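Local coordinates for protein fimbrial subunit type 1 (PDB 3UXF) that forms the repeating shaft subunit of the type 1 fimbriae of Actinomyces oris, adhesive surface fibres anchored to the bacterial cell wall, at residues Gly198-Ile209 and Thr294-Asp305; Asp364-Ala375 and Lys451-Gln459. All coordinates share one frame; numbering follows the deposited sequence.

Interaction 1: residues Gly198-Ile209 and Thr294-Asp305; sequences GRDITYTITTSI and TKLQVTLNAKFD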
# COMPACT_ATOMS: atom_id res chain seq x y z
N GLY A 198 -7.52 15.38 -14.63
CA GLY A 198 -7.15 14.95 -15.96
C GLY A 198 -5.65 14.94 -16.21
O GLY A 198 -5.20 14.42 -17.22
N ARG A 199 -4.88 15.56 -15.32
CA ARG A 199 -3.43 15.50 -15.44
C ARG A 199 -2.92 14.14 -14.94
O ARG A 199 -3.57 13.45 -14.15
CB ARG A 199 -2.80 16.62 -14.58
CG ARG A 199 -3.34 18.03 -14.91
CD ARG A 199 -3.23 18.35 -16.38
NE ARG A 199 -1.86 18.77 -16.71
CZ ARG A 199 -1.46 19.16 -17.92
NH1 ARG A 199 -2.32 19.19 -18.93
NH2 ARG A 199 -0.20 19.52 -18.12
N ASP A 200 -1.73 13.78 -15.41
CA ASP A 200 -1.14 12.49 -15.12
C ASP A 200 -0.97 12.25 -13.62
O ASP A 200 -0.53 13.16 -12.91
CB ASP A 200 0.25 12.44 -15.76
CG ASP A 200 0.21 12.49 -17.29
OD1 ASP A 200 -0.87 12.33 -17.89
OD2 ASP A 200 1.29 12.71 -17.89
N ILE A 201 -1.23 11.03 -13.18
CA ILE A 201 -0.99 10.66 -11.78
C ILE A 201 -0.04 9.47 -11.79
O ILE A 201 -0.17 8.60 -12.64
CB ILE A 201 -2.33 10.35 -11.08
CG1 ILE A 201 -3.10 11.67 -10.82
CG2 ILE A 201 -2.11 9.54 -9.76
CD1 ILE A 201 -4.51 11.48 -10.25
N THR A 202 0.90 9.39 -10.86
CA THR A 202 1.84 8.28 -10.86
C THR A 202 1.59 7.37 -9.65
O THR A 202 1.46 7.86 -8.53
CB THR A 202 3.29 8.76 -10.72
OG1 THR A 202 3.59 9.75 -11.74
CG2 THR A 202 4.26 7.59 -10.88
N TYR A 203 1.51 6.07 -9.90
CA TYR A 203 1.41 5.11 -8.80
C TYR A 203 2.69 4.31 -8.65
O TYR A 203 3.34 3.96 -9.64
CB TYR A 203 0.27 4.12 -9.07
CG TYR A 203 -1.11 4.75 -9.00
CD1 TYR A 203 -1.56 5.36 -7.84
CD2 TYR A 203 -1.98 4.69 -10.08
CE1 TYR A 203 -2.81 5.89 -7.74
CE2 TYR A 203 -3.27 5.22 -9.99
CZ TYR A 203 -3.68 5.83 -8.83
OH TYR A 203 -4.95 6.37 -8.74
N THR A 204 3.10 4.07 -7.40
CA THR A 204 4.34 3.33 -7.14
C THR A 204 4.00 2.22 -6.20
O THR A 204 3.48 2.46 -5.11
CB THR A 204 5.43 4.23 -6.53
OG1 THR A 204 5.62 5.41 -7.32
CG2 THR A 204 6.76 3.43 -6.38
N ILE A 205 4.23 0.98 -6.63
CA ILE A 205 3.89 -0.19 -5.83
C ILE A 205 5.18 -0.89 -5.43
O ILE A 205 6.03 -1.17 -6.25
CB ILE A 205 3.03 -1.19 -6.63
CG1 ILE A 205 1.78 -0.49 -7.15
CG2 ILE A 205 2.71 -2.42 -5.78
CD1 ILE A 205 1.17 -1.24 -8.30
N THR A 206 5.38 -1.14 -4.13
CA THR A 206 6.63 -1.69 -3.67
C THR A 206 6.34 -2.94 -2.87
O THR A 206 5.59 -2.88 -1.89
CB THR A 206 7.41 -0.65 -2.80
OG1 THR A 206 7.53 0.58 -3.54
CG2 THR A 206 8.82 -1.13 -2.50
N THR A 207 6.92 -4.05 -3.29
CA THR A 207 6.55 -5.36 -2.71
C THR A 207 7.77 -6.15 -2.27
O THR A 207 8.75 -6.31 -3.03
CB THR A 207 5.76 -6.21 -3.73
OG1 THR A 207 6.46 -6.24 -4.98
CG2 THR A 207 4.41 -5.61 -3.97
N SER A 208 7.70 -6.74 -1.07
CA SER A 208 8.76 -7.67 -0.64
C SER A 208 8.93 -8.83 -1.61
O SER A 208 7.99 -9.21 -2.33
CB SER A 208 8.43 -8.21 0.76
OG SER A 208 8.53 -7.18 1.70
N ILE A 209 10.12 -9.42 -1.59
CA ILE A 209 10.45 -10.57 -2.42
C ILE A 209 10.80 -11.73 -1.47
O ILE A 209 11.58 -11.53 -0.55
CB ILE A 209 11.69 -10.25 -3.28
CG1 ILE A 209 11.36 -9.09 -4.25
CG2 ILE A 209 12.11 -11.45 -4.06
CD1 ILE A 209 12.61 -8.49 -4.91
N THR A 294 15.17 -5.37 -0.01
CA THR A 294 15.35 -5.57 -1.44
C THR A 294 13.98 -5.92 -1.98
O THR A 294 13.44 -6.97 -1.63
CB THR A 294 16.29 -6.74 -1.67
OG1 THR A 294 17.54 -6.44 -1.01
CG2 THR A 294 16.52 -6.98 -3.15
N LYS A 295 13.38 -5.04 -2.79
CA LYS A 295 11.94 -5.16 -3.11
C LYS A 295 11.72 -4.93 -4.58
O LYS A 295 12.56 -4.32 -5.27
CB LYS A 295 11.16 -4.11 -2.33
CG LYS A 295 11.12 -4.46 -0.83
CD LYS A 295 10.26 -3.49 -0.09
CE LYS A 295 10.21 -3.85 1.39
NZ LYS A 295 8.86 -4.28 1.83
N LEU A 296 10.58 -5.39 -5.10
CA LEU A 296 10.20 -4.99 -6.47
C LEU A 296 9.46 -3.65 -6.40
O LEU A 296 8.66 -3.42 -5.51
CB LEU A 296 9.32 -6.04 -7.17
CG LEU A 296 9.33 -5.93 -8.72
CD1 LEU A 296 10.60 -6.44 -9.35
CD2 LEU A 296 8.12 -6.63 -9.33
N GLN A 297 9.75 -2.76 -7.34
CA GLN A 297 9.05 -1.50 -7.39
C GLN A 297 8.46 -1.34 -8.80
O GLN A 297 9.17 -1.34 -9.81
CB GLN A 297 10.00 -0.32 -7.11
CG GLN A 297 9.33 1.00 -7.10
CD GLN A 297 10.33 2.14 -7.22
OE1 GLN A 297 10.82 2.45 -8.33
NE2 GLN A 297 10.67 2.73 -6.09
N VAL A 298 7.14 -1.22 -8.83
CA VAL A 298 6.42 -1.04 -10.09
C VAL A 298 5.88 0.39 -10.13
O VAL A 298 5.13 0.80 -9.26
CB VAL A 298 5.26 -2.06 -10.18
CG1 VAL A 298 4.33 -1.72 -11.36
CG2 VAL A 298 5.78 -3.47 -10.34
N THR A 299 6.18 1.11 -11.21
CA THR A 299 5.63 2.47 -11.39
C THR A 299 4.62 2.36 -12.51
O THR A 299 4.97 1.82 -13.58
CB THR A 299 6.73 3.47 -11.76
OG1 THR A 299 7.71 3.50 -10.72
CG2 THR A 299 6.13 4.87 -11.95
N LEU A 300 3.39 2.82 -12.24
CA LEU A 300 2.33 2.88 -13.26
C LEU A 300 2.03 4.33 -13.49
O LEU A 300 1.85 5.10 -12.53
CB LEU A 300 1.09 2.12 -12.80
CG LEU A 300 1.29 0.61 -12.57
CD1 LEU A 300 -0.06 -0.03 -12.11
CD2 LEU A 300 1.87 -0.06 -13.82
N ASN A 301 1.95 4.73 -14.76
CA ASN A 301 1.70 6.14 -15.08
C ASN A 301 0.26 6.26 -15.55
O ASN A 301 -0.05 5.97 -16.72
CB ASN A 301 2.70 6.56 -16.14
CG ASN A 301 4.14 6.42 -15.65
OD1 ASN A 301 4.61 7.16 -14.74
ND2 ASN A 301 4.87 5.52 -16.29
N ALA A 302 -0.63 6.67 -14.65
CA ALA A 302 -2.05 6.68 -14.92
C ALA A 302 -2.43 7.91 -15.73
O ALA A 302 -2.07 9.02 -15.39
CB ALA A 302 -2.82 6.66 -13.62
N LYS A 303 -3.17 7.68 -16.81
CA LYS A 303 -3.57 8.76 -17.70
C LYS A 303 -5.07 8.77 -17.82
O LYS A 303 -5.71 7.72 -17.66
CB LYS A 303 -3.01 8.47 -19.08
CG LYS A 303 -1.49 8.38 -19.18
CD LYS A 303 -0.83 9.71 -19.09
CE LYS A 303 0.64 9.64 -19.57
NZ LYS A 303 1.64 8.98 -18.64
N PHE A 304 -5.63 9.93 -18.14
CA PHE A 304 -7.07 10.13 -18.19
C PHE A 304 -7.46 10.88 -19.46
O PHE A 304 -6.66 11.61 -20.01
CB PHE A 304 -7.52 11.00 -17.00
CG PHE A 304 -7.08 10.44 -15.65
CD1 PHE A 304 -7.83 9.48 -15.02
CD2 PHE A 304 -5.92 10.93 -15.07
CE1 PHE A 304 -7.41 8.95 -13.78
CE2 PHE A 304 -5.50 10.41 -13.82
CZ PHE A 304 -6.24 9.43 -13.20
N ASP A 305 -8.72 10.75 -19.85
CA ASP A 305 -9.25 11.77 -20.76
C ASP A 305 -9.28 13.07 -19.98
O ASP A 305 -9.63 13.07 -18.78
CB ASP A 305 -10.66 11.41 -21.18
CG ASP A 305 -10.70 10.20 -22.09
OD1 ASP A 305 -9.77 10.06 -22.93
OD2 ASP A 305 -11.65 9.40 -21.96
O HOH W 1 -3.66 12.16 -17.97
O HOH W 2 3.06 9.46 -14.33
O HOH W 3 7.82 5.57 -9.02
O HOH W 4 9.67 2.18 -3.54
O HOH W 5 6.95 -2.46 0.64
O HOH W 6 12.08 -8.18 0.19
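Ile201-Ser208 and Lys295-Ala302 run antiparallel as neighbours in a five-stranded sheet, Lys295-Ala302 being the middle strand, in one layer of the beta sandwich in the middle of this pilin. Eight backbone hydrogen bonds, two in each of the pairs Ile201-Ala302, Tyr203-Leu300, Ile205-Val298 and Thr207-Leu296, hold the strands. The bond from Tyr203 N to Leu300 O is typical, 2.8 Å long and nearly straight. The same four pairs turn their side chains into the sandwich. There Ile205 CD1 meets Leu300 CD1, Tyr203 CE2 lies 3.9 Å from Ala302 CB, and strands 224-229 and 312-321 cover this face.

The other face, carrying Thr202, Thr204, Thr206, Gln297, Thr299 and Asn301, is polar and hydrated. One water joins Thr204 OG1 to Thr299 OG1; others join Thr202 OG1 to Asn301 OD1 and Thr206 OG1 to Gln297 NE2. Asn301 ND2 hydrogen-bonds to Thr239 OG1. Each strand threonine here has its methyl anti to the backbone N, which leads Thr202 CG2 diagonally onto Thr299 CG2, a tight 3.5 Å.

Past the strands, Phe304 closes one end: Ile201 CD1 is 3.9 Å from its CE2, while Arg199 O approaches the ring edge. At the opposite end Lys295 bends at its last torsion (chi4 -114°), and NZ donates to Ser208 OG at 2.9 Å, beside Ser183 OG, which bonds to both.

Interaction 2: residues Asp364-Ala375 and Lys451-Gln459; sequences DDLADKTKYNGA and KAPEGYNLQ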
# COMPACT_ATOMS: atom_id res chain seq x y z
N ASP A 364 -23.11 46.28 -6.13
CA ASP A 364 -24.44 46.79 -6.48
C ASP A 364 -25.57 45.77 -6.29
O ASP A 364 -26.75 46.11 -6.36
CB ASP A 364 -24.44 47.34 -7.91
CG ASP A 364 -23.95 46.32 -8.95
OD1 ASP A 364 -23.45 45.23 -8.55
OD2 ASP A 364 -24.05 46.64 -10.15
N ASP A 365 -25.20 44.52 -6.04
CA ASP A 365 -26.16 43.47 -5.77
C ASP A 365 -27.39 43.47 -6.69
O ASP A 365 -28.54 43.53 -6.22
CB ASP A 365 -26.63 43.60 -4.33
CG ASP A 365 -27.49 42.45 -3.90
OD1 ASP A 365 -27.15 41.30 -4.23
OD2 ASP A 365 -28.51 42.73 -3.23
N LEU A 366 -27.17 43.42 -8.01
CA LEU A 366 -28.30 43.43 -8.96
C LEU A 366 -29.11 42.12 -8.91
O LEU A 366 -28.57 41.02 -8.84
CB LEU A 366 -27.81 43.73 -10.38
CG LEU A 366 -26.97 44.99 -10.60
CD1 LEU A 366 -26.48 45.07 -12.03
CD2 LEU A 366 -27.75 46.28 -10.26
N ALA A 367 -30.44 42.23 -8.94
CA ALA A 367 -31.29 41.04 -8.95
C ALA A 367 -31.22 40.31 -10.29
O ALA A 367 -31.39 39.09 -10.34
CB ALA A 367 -32.73 41.40 -8.60
N ASP A 368 -30.96 41.06 -11.36
CA ASP A 368 -30.70 40.47 -12.67
C ASP A 368 -29.28 39.89 -12.69
O ASP A 368 -28.34 40.57 -13.09
CB ASP A 368 -30.85 41.52 -13.77
CG ASP A 368 -30.63 40.93 -15.16
OD1 ASP A 368 -30.42 39.70 -15.26
OD2 ASP A 368 -30.67 41.70 -16.15
N LYS A 369 -29.15 38.63 -12.28
CA LYS A 369 -27.85 37.97 -12.17
C LYS A 369 -27.13 37.85 -13.51
O LYS A 369 -25.91 37.58 -13.55
CB LYS A 369 -27.98 36.57 -11.57
CG LYS A 369 -28.68 36.45 -10.23
CD LYS A 369 -28.15 37.46 -9.27
CE LYS A 369 -28.73 37.22 -7.89
NZ LYS A 369 -28.24 38.29 -6.97
N THR A 370 -27.86 37.98 -14.62
CA THR A 370 -27.22 37.84 -15.93
C THR A 370 -26.23 38.98 -16.20
O THR A 370 -25.36 38.86 -17.06
CB THR A 370 -28.24 37.71 -17.10
OG1 THR A 370 -28.84 38.99 -17.37
CG2 THR A 370 -29.29 36.67 -16.78
N LYS A 371 -26.34 40.08 -15.45
CA LYS A 371 -25.39 41.17 -15.58
C LYS A 371 -23.98 40.76 -15.11
O LYS A 371 -23.01 41.47 -15.37
CB LYS A 371 -25.86 42.39 -14.78
CG LYS A 371 -27.14 43.04 -15.33
CD LYS A 371 -26.91 43.67 -16.69
CE LYS A 371 -28.26 44.12 -17.32
NZ LYS A 371 -28.11 44.50 -18.77
N TYR A 372 -23.90 39.63 -14.41
CA TYR A 372 -22.60 39.11 -13.93
C TYR A 372 -22.08 37.97 -14.82
O TYR A 372 -21.06 37.34 -14.49
CB TYR A 372 -22.72 38.65 -12.48
CG TYR A 372 -23.18 39.78 -11.57
CD1 TYR A 372 -22.42 40.91 -11.42
CD2 TYR A 372 -24.39 39.68 -10.89
CE1 TYR A 372 -22.86 41.96 -10.61
CE2 TYR A 372 -24.84 40.71 -10.07
CZ TYR A 372 -24.06 41.84 -9.94
OH TYR A 372 -24.44 42.88 -9.11
N ASN A 373 -22.76 37.69 -15.93
CA ASN A 373 -22.22 36.76 -16.93
C ASN A 373 -21.11 37.37 -17.76
O ASN A 373 -20.99 38.60 -17.88
CB ASN A 373 -23.36 36.30 -17.86
CG ASN A 373 -24.35 35.41 -17.16
OD1 ASN A 373 -24.03 34.76 -16.15
ND2 ASN A 373 -25.58 35.36 -17.70
N GLY A 374 -20.26 36.51 -18.33
CA GLY A 374 -19.17 36.94 -19.17
C GLY A 374 -17.90 37.32 -18.43
O GLY A 374 -16.95 37.77 -19.04
N ALA A 375 -17.90 37.15 -17.12
CA ALA A 375 -16.67 37.30 -16.36
C ALA A 375 -15.82 36.06 -16.62
O ALA A 375 -16.34 34.95 -16.65
CB ALA A 375 -16.98 37.42 -14.85
N LYS A 451 -11.22 38.63 -17.19
CA LYS A 451 -12.07 39.56 -17.95
C LYS A 451 -13.22 39.94 -17.06
O LYS A 451 -13.95 39.07 -16.56
CB LYS A 451 -12.55 38.90 -19.24
CG LYS A 451 -13.37 39.85 -20.12
CD LYS A 451 -13.37 39.34 -21.55
CE LYS A 451 -13.92 40.36 -22.55
NZ LYS A 451 -15.38 40.47 -22.47
N ALA A 452 -13.41 41.25 -16.87
CA ALA A 452 -14.52 41.69 -16.08
C ALA A 452 -15.81 41.65 -16.87
O ALA A 452 -15.78 41.85 -18.10
CB ALA A 452 -14.27 43.10 -15.57
N PRO A 453 -16.92 41.37 -16.18
CA PRO A 453 -18.22 41.49 -16.85
C PRO A 453 -18.47 42.95 -17.22
O PRO A 453 -17.90 43.86 -16.61
CB PRO A 453 -19.21 40.99 -15.80
CG PRO A 453 -18.52 41.13 -14.49
CD PRO A 453 -17.04 41.11 -14.74
N GLU A 454 -19.27 43.17 -18.27
CA GLU A 454 -19.50 44.54 -18.75
C GLU A 454 -20.03 45.45 -17.63
O GLU A 454 -20.97 45.09 -16.93
CB GLU A 454 -20.50 44.51 -19.91
CG GLU A 454 -20.78 45.86 -20.50
CD GLU A 454 -21.63 45.75 -21.74
OE1 GLU A 454 -22.11 44.63 -22.00
OE2 GLU A 454 -21.82 46.76 -22.45
N GLY A 455 -19.42 46.62 -17.47
CA GLY A 455 -19.84 47.57 -16.46
C GLY A 455 -19.14 47.42 -15.12
O GLY A 455 -19.48 48.09 -14.15
N TYR A 456 -18.16 46.51 -15.07
CA TYR A 456 -17.41 46.25 -13.83
C TYR A 456 -15.89 46.31 -14.00
O TYR A 456 -15.37 46.32 -15.12
CB TYR A 456 -17.81 44.90 -13.23
CG TYR A 456 -19.26 44.88 -12.89
CD1 TYR A 456 -19.71 45.29 -11.65
CD2 TYR A 456 -20.19 44.52 -13.84
CE1 TYR A 456 -21.04 45.29 -11.35
CE2 TYR A 456 -21.53 44.55 -13.56
CZ TYR A 456 -21.95 44.92 -12.32
OH TYR A 456 -23.30 44.97 -12.05
N ASN A 457 -15.19 46.40 -12.87
CA ASN A 457 -13.74 46.45 -12.87
C ASN A 457 -13.17 45.05 -12.76
O ASN A 457 -13.81 44.11 -12.26
CB ASN A 457 -13.27 47.24 -11.66
CG ASN A 457 -13.42 48.72 -11.85
OD1 ASN A 457 -12.67 49.34 -12.64
ND2 ASN A 457 -14.42 49.29 -11.21
N LEU A 458 -11.94 44.93 -13.24
CA LEU A 458 -11.10 43.79 -12.89
C LEU A 458 -10.78 43.87 -11.39
O LEU A 458 -11.12 44.84 -10.72
CB LEU A 458 -9.82 43.83 -13.72
CG LEU A 458 -10.00 43.48 -15.21
CD1 LEU A 458 -8.82 44.08 -16.00
CD2 LEU A 458 -10.07 41.96 -15.40
N GLN A 459 -10.13 42.84 -10.86
CA GLN A 459 -9.72 42.80 -9.46
C GLN A 459 -8.32 43.36 -9.24
O GLN A 459 -7.43 43.27 -10.11
CB GLN A 459 -9.73 41.36 -8.93
CG GLN A 459 -11.08 40.71 -8.91
CD GLN A 459 -12.00 41.29 -7.89
OE1 GLN A 459 -11.56 41.82 -6.86
NE2 GLN A 459 -13.30 41.13 -8.12
O HOH W 7 -23.01 43.49 -17.10
O HOH W 8 -20.59 40.87 -19.37
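Tyr456 and Tyr372 bring their rings together obliquely, planes 49° apart and centroids 5.4 Å apart, where two loops meet in the prealbumin-like domain. The Tyr372 CE1 corner lies 3.5 Å from Tyr456 CZ. Asp364 CG lies in plane at the edge of the Tyr456 ring, as do Pro453 O and a water; Asp364 OD1 and Leu366 N lie at the Tyr372 edge.

The Asp364 carboxylate ties both phenols. Tyr456 OH donates over 2.6 Å to OD2 of Asp364, which accepts on its syn lone pair, with carboxylate and ring planes 70° apart. Tyr372 OH donates to OD1, which it meets from above the carboxylate plane, and in turn accepts a nearly straight bond from Leu366 N. These donors probably help stabilise the negative charge on Asp364. With CG between its backbone N and carbonyl carbon (chi1 55°), the carboxylate is turned toward the incoming phenol of Tyr456, whose OH also touches Leu366 CD1.

Tyr456 ends a type II turn that starts at Pro453, closed by the bond from Tyr456 N to Pro453 O. The proline ring packs against the other loop, its CD 3.7 Å from Ala375 CB, and strands 344-362 and 478-484 also touch it. Two waters stitch the backbones together: one donates to Lys371 O and Glu454 O, while the second accepts from Glu454 N and donates to Asn373 O at 2.7 Å.

The two contacts come in series along the chain: interaction 1 closes at Asp305, well before interaction 2 opens at Asp364. Their centres lie 46 Å apart and their nearest atoms about 21 Å, without touching. Interaction 1 joins neighbouring strands inside the central sandwich, about 11 Å from the centre of the chain, whereas interaction 2 joins loops in the C-terminal prealbumin-like domain, about 49 Å from that centre. Strand 344-362 spans the gap: it pairs with 312-321, which covers the inner face of interaction 1, and touches Tyr372 and Pro453 of interaction 2. The elongated subunit thus combines sheet pairing in mid-body with side-chain and water bridges between loops toward its far end.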